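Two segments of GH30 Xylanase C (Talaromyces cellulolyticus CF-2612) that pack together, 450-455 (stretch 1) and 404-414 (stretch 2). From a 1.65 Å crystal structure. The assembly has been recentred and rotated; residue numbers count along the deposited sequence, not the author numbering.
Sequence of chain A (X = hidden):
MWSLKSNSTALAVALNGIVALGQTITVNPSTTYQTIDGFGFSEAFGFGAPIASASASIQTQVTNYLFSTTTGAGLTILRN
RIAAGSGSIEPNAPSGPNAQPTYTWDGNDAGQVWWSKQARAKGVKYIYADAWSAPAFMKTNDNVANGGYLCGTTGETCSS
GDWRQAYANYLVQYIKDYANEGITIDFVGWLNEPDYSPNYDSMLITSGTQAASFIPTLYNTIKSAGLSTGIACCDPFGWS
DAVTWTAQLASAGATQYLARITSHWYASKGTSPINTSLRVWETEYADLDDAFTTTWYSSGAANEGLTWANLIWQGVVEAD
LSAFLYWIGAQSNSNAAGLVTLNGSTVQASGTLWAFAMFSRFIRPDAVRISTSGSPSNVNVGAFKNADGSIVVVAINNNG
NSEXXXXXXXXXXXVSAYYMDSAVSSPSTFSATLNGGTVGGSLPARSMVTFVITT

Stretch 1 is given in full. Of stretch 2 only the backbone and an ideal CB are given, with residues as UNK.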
# COMPACT_ATOMS: atom_id res chain seq x y z
N THR A 450 -9.61 -4.76 18.42
CA THR A 450 -8.31 -5.44 18.28
C THR A 450 -7.80 -5.88 19.65
O THR A 450 -7.66 -5.04 20.54
CB THR A 450 -7.33 -4.54 17.57
OG1 THR A 450 -7.86 -4.27 16.26
CG2 THR A 450 -6.00 -5.24 17.50
N PHE A 451 -7.56 -7.17 19.82
CA PHE A 451 -6.98 -7.78 21.04
C PHE A 451 -5.49 -8.00 20.77
O PHE A 451 -5.18 -8.67 19.78
CB PHE A 451 -7.64 -9.13 21.33
CG PHE A 451 -9.13 -9.11 21.52
CD1 PHE A 451 -9.99 -9.25 20.44
CD2 PHE A 451 -9.70 -8.95 22.78
CE1 PHE A 451 -11.36 -9.21 20.60
CE2 PHE A 451 -11.09 -8.93 22.95
CZ PHE A 451 -11.91 -9.02 21.84
N VAL A 452 -4.62 -7.49 21.63
CA VAL A 452 -3.17 -7.77 21.58
C VAL A 452 -2.86 -8.69 22.76
O VAL A 452 -2.87 -8.22 23.93
CB VAL A 452 -2.34 -6.48 21.65
CG1 VAL A 452 -0.85 -6.75 21.57
CG2 VAL A 452 -2.81 -5.47 20.61
N ILE A 453 -2.62 -9.95 22.45
CA ILE A 453 -2.58 -11.02 23.49
C ILE A 453 -1.14 -11.41 23.72
O ILE A 453 -0.42 -11.68 22.72
CB ILE A 453 -3.46 -12.19 23.08
CG1 ILE A 453 -4.90 -11.69 22.96
CG2 ILE A 453 -3.29 -13.36 24.03
CD1 ILE A 453 -5.78 -12.58 22.18
N THR A 454 -0.72 -11.47 24.97
CA THR A 454 0.59 -12.03 25.37
C THR A 454 0.31 -13.39 25.99
O THR A 454 -0.56 -13.47 26.88
CB THR A 454 1.35 -11.12 26.34
OG1 THR A 454 1.41 -9.83 25.76
CG2 THR A 454 2.76 -11.61 26.63
N THR A 455 0.98 -14.42 25.49
CA THR A 455 0.84 -15.77 26.08
C THR A 455 2.03 -16.02 27.03
O THR A 455 2.99 -15.23 27.12
CB THR A 455 0.68 -16.81 24.96
OG1 THR A 455 1.95 -16.85 24.32
CG2 THR A 455 -0.44 -16.50 23.99
OXT THR A 455 2.07 -17.06 27.71
N UNK A 404 -20.90 -11.32 21.97
CA UNK A 404 -19.92 -11.83 22.95
C UNK A 404 -19.12 -12.96 22.31
O UNK A 404 -19.70 -13.92 21.73
CB UNK A 404 -20.61 -12.32 24.22
N UNK A 405 -17.80 -12.86 22.44
CA UNK A 405 -16.89 -13.89 21.90
C UNK A 405 -15.95 -14.37 23.00
O UNK A 405 -15.77 -13.67 24.03
CB UNK A 405 -16.09 -13.35 20.72
N UNK A 406 -15.34 -15.51 22.71
CA UNK A 406 -14.30 -16.17 23.52
C UNK A 406 -13.21 -16.62 22.57
O UNK A 406 -13.56 -17.11 21.49
CB UNK A 406 -14.86 -17.35 24.32
N UNK A 407 -11.94 -16.51 22.96
CA UNK A 407 -10.81 -16.99 22.14
C UNK A 407 -10.16 -18.19 22.82
O UNK A 407 -9.51 -18.02 23.86
CB UNK A 407 -9.78 -15.88 21.92
N UNK A 408 -10.37 -19.36 22.25
CA UNK A 408 -9.70 -20.59 22.71
C UNK A 408 -8.60 -20.93 21.70
O UNK A 408 -8.55 -20.27 20.61
CB UNK A 408 -10.69 -21.75 22.86
N UNK A 409 -7.71 -21.86 22.06
CA UNK A 409 -6.58 -22.31 21.22
C UNK A 409 -5.29 -21.61 21.60
O UNK A 409 -4.23 -22.05 21.14
CB UNK A 409 -6.88 -22.06 19.74
N UNK A 410 -5.39 -20.55 22.40
CA UNK A 410 -4.24 -19.81 22.97
C UNK A 410 -4.51 -19.62 24.47
O UNK A 410 -5.70 -19.44 24.86
CB UNK A 410 -4.03 -18.46 22.27
N UNK A 411 -3.44 -19.65 25.28
CA UNK A 411 -3.52 -19.41 26.74
C UNK A 411 -2.88 -18.05 27.00
O UNK A 411 -1.65 -17.97 26.91
CB UNK A 411 -2.82 -20.51 27.54
N UNK A 412 -3.67 -17.02 27.27
CA UNK A 412 -3.18 -15.65 27.43
C UNK A 412 -2.68 -15.48 28.85
O UNK A 412 -3.42 -15.87 29.75
CB UNK A 412 -4.27 -14.62 27.11
N UNK A 413 -1.53 -14.84 29.01
CA UNK A 413 -1.10 -14.29 30.31
C UNK A 413 -1.65 -12.87 30.48
O UNK A 413 -1.97 -12.50 31.61
CB UNK A 413 0.43 -14.29 30.42
N UNK A 414 -1.74 -12.08 29.40
CA UNK A 414 -2.17 -10.66 29.48
C UNK A 414 -2.86 -10.27 28.17
O UNK A 414 -2.56 -10.89 27.13
CB UNK A 414 -0.98 -9.74 29.75

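Position 404 lies beyond the reach of stretch 1 and is Thr 404. At 405 the CA-to-CB bond points toward stretch 1, but no atom there lies within 5.5 Å of the ideal CB. The ring of Phe 451 is the neighbour to be met, so a long apolar side chain, leucine, isoleucine or methionine, would bridge the gap. Ile 405 does so, its CD1 lying 3.9 Å from Phe 451 CE1.

Position 406 is out of reach again and holds Ser 406. Position 407 points toward stretch 1, its ideal CB 5.2 Å from Ile 453 CD1, with the Phe 451 ring nearby. A branched or flexible apolar side chain would suit this hydrocarbon surface. Leu 407 brings CD1 to 3.8 Å from Ile 453 CD1 and sets the same methyl over one face of the Phe 451 ring.

Position 408, also out of reach, is Ser 408. At 409, phi and psi of 98° and -13° would jam a CB against the preceding carbonyl oxygen; the backbone alone calls for glycine, and Gly 409 it is.

Position 410 turns toward stretch 1 once more, its ideal CB 4.4 Å from Thr 455 CG2. Valine, leucine or isoleucine would all find apolar company. Ile 410 extends CD1 to 3.7 Å from Ile 453 CD1.

Position 411 points sideways with nothing near its CB, so many residues would serve. Thr 411 contributes mainly through its backbone: a water donates to Thr 411 O at 2.7 Å and to Thr 455 OXT at 2.8 Å, tying the C-terminal carboxylate to this loop.

At 412 the ideal CB is already 3.5 Å from Ile 453 CG2, a tight fit that favours a small side chain. Ala 412 supplies one methyl, which packs against that branch.

Position 413 has its ideal CB 3.8 Å from Thr 454 O, an acceptor, so a short donor such as serine or threonine is attractive. Ser 413 OG donates a weak hydrogen bond to Thr 454 O at 3.1 Å, supplementing the one from Ser 413 N to Thr 454 O at 2.7 Å.

Position 414 pairs with Thr 454 in an antiparallel bridge, their side chains on the same face of the sheet. Backbone hydrogen bonds run both ways, from the N of 414 to Thr 454 O at 3.1 Å and from Thr 454 N to the O of 414 at 2.9 Å, and require no particular side chain; a beta-branched or long one could lie beside the threonine. The residue is Lys 414, its CB 4.3 Å from Thr 454 CB.

Stretch 2 404-414: TISLSGITASK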
# COMPACT_ATOMS: atom_id res chain seq x y z
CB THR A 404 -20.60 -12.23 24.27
OG1 THR A 404 -21.15 -11.06 24.87
CG2 THR A 404 -19.60 -12.84 25.23
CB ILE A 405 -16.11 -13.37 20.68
CG1 ILE A 405 -15.23 -12.17 21.04
CG2 ILE A 405 -17.09 -13.02 19.58
CD1 ILE A 405 -14.17 -11.89 20.00
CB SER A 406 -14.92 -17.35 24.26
OG SER A 406 -14.19 -17.62 25.45
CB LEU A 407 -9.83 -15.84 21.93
CG LEU A 407 -10.45 -14.57 21.36
CD1 LEU A 407 -9.41 -13.46 21.37
CD2 LEU A 407 -10.98 -14.83 19.96
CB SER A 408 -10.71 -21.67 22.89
OG SER A 408 -11.02 -22.21 21.63
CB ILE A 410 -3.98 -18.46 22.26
CG1 ILE A 410 -5.24 -17.58 22.29
CG2 ILE A 410 -3.47 -18.71 20.83
CD1 ILE A 410 -5.04 -16.21 21.64
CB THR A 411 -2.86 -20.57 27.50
OG1 THR A 411 -3.50 -21.75 26.99
CG2 THR A 411 -2.97 -20.47 29.00
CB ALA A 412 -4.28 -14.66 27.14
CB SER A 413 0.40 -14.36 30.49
OG SER A 413 1.05 -13.54 29.56
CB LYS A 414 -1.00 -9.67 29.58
CG LYS A 414 -0.31 -9.53 30.91
CD LYS A 414 1.07 -8.96 30.73
CE LYS A 414 1.12 -7.86 29.69
NZ LYS A 414 2.51 -7.60 29.24
O HOH W 1 0.52 -19.42 27.48
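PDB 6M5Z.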